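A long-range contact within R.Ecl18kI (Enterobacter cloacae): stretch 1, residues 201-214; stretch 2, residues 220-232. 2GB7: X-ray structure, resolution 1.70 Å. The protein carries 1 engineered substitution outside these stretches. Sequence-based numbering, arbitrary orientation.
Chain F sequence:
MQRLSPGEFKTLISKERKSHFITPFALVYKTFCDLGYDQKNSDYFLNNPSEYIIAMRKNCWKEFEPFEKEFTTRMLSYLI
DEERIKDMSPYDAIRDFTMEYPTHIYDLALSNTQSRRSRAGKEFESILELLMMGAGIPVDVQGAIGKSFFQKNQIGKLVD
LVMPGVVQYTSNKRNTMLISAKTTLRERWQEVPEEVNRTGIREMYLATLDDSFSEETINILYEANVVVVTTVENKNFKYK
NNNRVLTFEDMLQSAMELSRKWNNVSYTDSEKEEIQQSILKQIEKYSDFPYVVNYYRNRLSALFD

Stretch 1 201-214: IREMYLATLDDSFS
Stretch 2 220-232: ILYEANVVVVTTV

The two stretches pair through neighbouring parallel strands. In stretch 1, Met204 to Ala207 are extended; in stretch 2, a helix ends at Glu223 and a strand runs from Val226 to Thr230. The strand axes approach to 4.5 Å, with 33° between their N-to-C directions. Register is Met204 with Val226, Tyr205 with Val227, Leu206 with Val228 and Ala207 with Val229, at CA to CA distances of 4.6 to 5.0 Å. Phi/psi values are -133/140, -95/133, -116/99 and -78/136 for Met204 to Ala207, and -112/127, -113/126, -79/136 and -124/126 for Val226 to Val229.

The backbone ladder has five hydrogen bonds. Met204 N donates to Asn225 O at 3.0 Å, and Val227 N to Met204 O at 2.9 Å. Leu206 N donates to Val227 O at 2.9 Å, and Val229 N to Leu206 O at 2.9 Å. Thr208 N closes the ladder on Val229 O at 2.9 Å. In stretch 1, alternate residues thus use both N and O, as parallel pairing requires. The carbonyls also receive CA-H...O contacts, such as Glu203 CA to Asn225 O at 3.2 Å.

One side-chain hydrogen bond crosses: Thr230 OG1 (chi1 -165°, t) donates to Thr208 O at 2.8 Å. It continues the pairing after the backbone bonds stop.

Apolar contacts lie on both faces of the sheet. Met204, Leu206, Val226 and Val228 share one face. There Leu206 (t, chi2 p) sets CB 3.8 Å from CG1 of Val226 (t), and its CD2 makes a looser contact with Leu221 CD1 on the helix, at 4.4 Å. The CA-to-CB bond of Phe213 points toward stretch 2; with chi1 p and chi2 91°, its CZ lies 3.6 Å from CG1 of Val228 (t). The same Val228 CG1 lies 3.6 Å from CG2 of Thr208 (t). Tyr205, Ala207, Val227 and Val229 share the other face. Tyr205 (m, chi2 -101°) meets CG2 of Val229 (t) with its ring edge, CD1 to CG2 3.7 Å.

Several bonds stay within one stretch. Asn225 has phi/psi 59/39 and ends the helix in a Schellman motif: Val226 N bonds to Leu221 O at 2.9 Å, and Asn225 N to Tyr222 O at 3.0 Å. Arg202 NE forms a salt bridge with Glu203 OE2 at 2.8 Å. Past the strand, Asp210 N donates to Thr208 OG1 at 3.1 Å, and Asp210 OD1 accepts from Ser212 N and Ser212 OG, both at 2.7 Å.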

# COMPACT_ATOMS: atom_id res chain seq x y z
N ILE F 201 15.30 10.12 14.31
CA ILE F 201 16.28 9.16 13.82
C ILE F 201 17.39 9.89 13.06
O ILE F 201 17.14 10.80 12.28
CB ILE F 201 15.57 8.08 12.99
CG1 ILE F 201 14.89 7.14 13.95
CG2 ILE F 201 16.57 7.34 12.11
CD1 ILE F 201 13.83 6.29 13.28
N ARG F 202 18.65 9.55 13.37
CA ARG F 202 19.78 10.19 12.73
C ARG F 202 19.86 9.80 11.24
O ARG F 202 19.99 10.64 10.36
CB ARG F 202 21.07 9.77 13.42
CG ARG F 202 22.31 10.47 12.85
CD ARG F 202 23.61 9.95 13.50
NE ARG F 202 23.76 8.51 13.26
CZ ARG F 202 23.50 7.55 14.15
NH1 ARG F 202 23.10 7.85 15.39
NH2 ARG F 202 23.65 6.27 13.80
N GLU F 203 19.74 8.51 10.98
CA GLU F 203 19.78 7.98 9.64
C GLU F 203 19.13 6.61 9.67
O GLU F 203 19.16 5.92 10.69
CB GLU F 203 21.21 7.85 9.14
CG GLU F 203 22.07 6.97 10.02
CD GLU F 203 23.55 7.15 9.74
OE1 GLU F 203 23.96 6.93 8.56
OE2 GLU F 203 24.31 7.50 10.70
N MET F 204 18.50 6.23 8.57
CA MET F 204 17.90 4.90 8.48
C MET F 204 18.31 4.27 7.16
O MET F 204 18.32 4.92 6.10
CB MET F 204 16.36 4.93 8.61
CG MET F 204 15.70 3.60 9.12
SD MET F 204 13.93 3.63 9.11
CE MET F 204 13.58 5.26 9.76
N TYR F 205 18.59 2.99 7.23
CA TYR F 205 18.88 2.25 6.00
C TYR F 205 17.58 1.62 5.58
O TYR F 205 16.90 1.00 6.41
CB TYR F 205 19.89 1.15 6.29
CG TYR F 205 21.26 1.76 6.60
CD1 TYR F 205 22.24 1.79 5.64
CD2 TYR F 205 21.50 2.35 7.84
CE1 TYR F 205 23.49 2.36 5.90
CE2 TYR F 205 22.69 2.96 8.10
CZ TYR F 205 23.69 2.95 7.13
OH TYR F 205 24.92 3.51 7.40
N LEU F 206 17.25 1.75 4.30
CA LEU F 206 15.99 1.24 3.72
C LEU F 206 16.35 0.18 2.71
O LEU F 206 16.76 0.48 1.58
CB LEU F 206 15.21 2.37 3.06
CG LEU F 206 13.96 1.93 2.28
CD1 LEU F 206 13.05 1.20 3.25
CD2 LEU F 206 13.23 3.13 1.61
N ALA F 207 16.23 -1.07 3.15
CA ALA F 207 16.57 -2.20 2.29
C ALA F 207 15.45 -2.45 1.30
O ALA F 207 14.30 -2.51 1.71
CB ALA F 207 16.74 -3.43 3.13
N THR F 208 15.78 -2.68 0.02
CA THR F 208 14.71 -2.95 -0.98
C THR F 208 15.20 -3.82 -2.10
O THR F 208 16.39 -3.94 -2.30
CB THR F 208 14.14 -1.61 -1.58
OG1 THR F 208 12.96 -1.87 -2.35
CG2 THR F 208 15.16 -0.93 -2.49
N LEU F 209 14.26 -4.47 -2.79
CA LEU F 209 14.57 -5.21 -4.00
C LEU F 209 14.12 -4.47 -5.26
O LEU F 209 14.32 -4.95 -6.37
CB LEU F 209 13.91 -6.60 -3.93
CG LEU F 209 14.51 -7.45 -2.81
CD1 LEU F 209 13.86 -8.79 -2.70
CD2 LEU F 209 16.04 -7.60 -2.95
N ASP F 210 13.49 -3.31 -5.06
CA ASP F 210 12.90 -2.50 -6.12
C ASP F 210 13.96 -2.04 -7.10
O ASP F 210 15.00 -1.56 -6.69
CB ASP F 210 12.25 -1.26 -5.49
CG ASP F 210 11.21 -0.61 -6.40
OD1 ASP F 210 11.46 -0.43 -7.60
OD2 ASP F 210 10.14 -0.31 -5.90
N ASP F 211 13.68 -2.20 -8.39
CA ASP F 211 14.59 -1.77 -9.46
C ASP F 211 14.17 -0.49 -10.17
O ASP F 211 14.72 -0.15 -11.23
CB ASP F 211 14.74 -2.91 -10.51
CG ASP F 211 13.39 -3.32 -11.16
OD1 ASP F 211 12.37 -2.64 -10.99
OD2 ASP F 211 13.36 -4.36 -11.86
N SER F 212 13.18 0.20 -9.62
CA SER F 212 12.47 1.15 -10.45
C SER F 212 12.32 2.52 -9.87
O SER F 212 11.74 3.40 -10.50
CB SER F 212 11.07 0.61 -10.85
OG SER F 212 10.23 0.62 -9.70
N PHE F 213 12.88 2.73 -8.68
CA PHE F 213 12.72 4.04 -8.03
C PHE F 213 13.58 5.11 -8.71
O PHE F 213 14.63 4.81 -9.29
CB PHE F 213 13.00 3.94 -6.52
CG PHE F 213 14.35 3.37 -6.19
CD1 PHE F 213 15.46 4.21 -6.04
CD2 PHE F 213 14.52 2.00 -6.02
CE1 PHE F 213 16.69 3.70 -5.73
CE2 PHE F 213 15.79 1.47 -5.70
CZ PHE F 213 16.87 2.32 -5.56
N SER F 214 13.11 6.35 -8.66
CA SER F 214 13.69 7.47 -9.39
C SER F 214 14.78 8.22 -8.65
O SER F 214 14.89 8.14 -7.42
CB SER F 214 12.60 8.47 -9.74
OG SER F 214 12.11 9.09 -8.56
N ILE F 220 15.08 12.89 -2.40
CA ILE F 220 14.22 13.24 -1.26
C ILE F 220 14.59 12.39 -0.05
O ILE F 220 14.70 12.91 1.06
CB ILE F 220 12.73 13.05 -1.60
CG1 ILE F 220 12.32 14.06 -2.66
CG2 ILE F 220 11.88 13.12 -0.35
CD1 ILE F 220 10.98 13.76 -3.34
N LEU F 221 14.81 11.10 -0.27
CA LEU F 221 15.25 10.23 0.82
C LEU F 221 16.59 10.72 1.40
O LEU F 221 16.78 10.74 2.60
CB LEU F 221 15.37 8.77 0.33
CG LEU F 221 13.99 8.17 0.07
CD1 LEU F 221 14.23 6.83 -0.59
CD2 LEU F 221 13.19 8.00 1.39
N TYR F 222 17.50 11.11 0.51
CA TYR F 222 18.83 11.60 0.91
C TYR F 222 18.72 12.79 1.85
O TYR F 222 19.42 12.84 2.88
CB TYR F 222 19.62 11.95 -0.34
CG TYR F 222 20.99 12.50 -0.07
CD1 TYR F 222 22.06 11.63 0.19
CD2 TYR F 222 21.22 13.86 -0.06
CE1 TYR F 222 23.33 12.12 0.43
CE2 TYR F 222 22.50 14.37 0.16
CZ TYR F 222 23.53 13.49 0.42
OH TYR F 222 24.79 14.02 0.64
N GLU F 223 17.84 13.72 1.51
CA GLU F 223 17.68 14.92 2.35
C GLU F 223 17.10 14.53 3.70
O GLU F 223 17.32 15.22 4.71
CB GLU F 223 16.75 15.91 1.65
CG GLU F 223 16.65 17.30 2.35
CD GLU F 223 15.69 17.35 3.54
OE1 GLU F 223 14.69 16.59 3.54
OE2 GLU F 223 15.97 18.14 4.48
N ALA F 224 16.33 13.44 3.70
CA ALA F 224 15.72 12.88 4.91
C ALA F 224 16.63 11.94 5.69
O ALA F 224 16.22 11.39 6.73
CB ALA F 224 14.37 12.20 4.57
N ASN F 225 17.88 11.79 5.23
CA ASN F 225 18.85 10.88 5.82
C ASN F 225 18.37 9.42 5.83
O ASN F 225 18.64 8.66 6.75
CB ASN F 225 19.25 11.37 7.21
CG ASN F 225 19.93 12.69 7.13
OD1 ASN F 225 21.01 12.82 6.57
ND2 ASN F 225 19.31 13.69 7.72
N VAL F 226 17.71 9.05 4.75
CA VAL F 226 17.34 7.66 4.51
C VAL F 226 18.16 7.21 3.31
O VAL F 226 18.17 7.88 2.28
CB VAL F 226 15.84 7.54 4.17
CG1 VAL F 226 15.50 6.11 3.81
CG2 VAL F 226 14.99 7.96 5.36
N VAL F 227 18.88 6.10 3.48
CA VAL F 227 19.72 5.60 2.39
C VAL F 227 19.17 4.30 1.90
O VAL F 227 18.94 3.40 2.70
CB VAL F 227 21.17 5.35 2.87
CG1 VAL F 227 22.01 4.96 1.69
CG2 VAL F 227 21.72 6.62 3.48
N VAL F 228 18.93 4.21 0.58
CA VAL F 228 18.42 2.99 -0.03
C VAL F 228 19.58 2.02 -0.20
O VAL F 228 20.71 2.41 -0.61
CB VAL F 228 17.77 3.25 -1.38
CG1 VAL F 228 17.19 1.95 -1.98
CG2 VAL F 228 16.67 4.32 -1.22
N VAL F 229 19.29 0.78 0.16
CA VAL F 229 20.24 -0.34 0.15
C VAL F 229 19.60 -1.40 -0.73
O VAL F 229 18.46 -1.79 -0.50
CB VAL F 229 20.47 -0.89 1.56
CG1 VAL F 229 21.38 -2.10 1.53
CG2 VAL F 229 21.09 0.18 2.47
N THR F 230 20.31 -1.88 -1.74
CA THR F 230 19.72 -2.95 -2.58
C THR F 230 20.82 -3.92 -2.98
O THR F 230 21.93 -3.83 -2.48
CB THR F 230 18.97 -2.37 -3.81
OG1 THR F 230 18.12 -3.36 -4.41
CG2 THR F 230 19.92 -1.77 -4.87
N THR F 231 20.49 -4.88 -3.81
CA THR F 231 21.48 -5.86 -4.20
C THR F 231 22.53 -5.25 -5.09
O THR F 231 22.37 -4.16 -5.64
CB THR F 231 20.84 -7.04 -4.96
OG1 THR F 231 20.17 -6.54 -6.12
CG2 THR F 231 19.88 -7.78 -4.06
N VAL F 232 23.65 -5.99 -5.21
CA VAL F 232 24.71 -5.54 -6.10
C VAL F 232 24.14 -5.47 -7.51
O VAL F 232 24.33 -4.48 -8.22
CB VAL F 232 25.96 -6.47 -6.09
CG1 VAL F 232 26.97 -6.05 -7.19
CG2 VAL F 232 26.64 -6.45 -4.74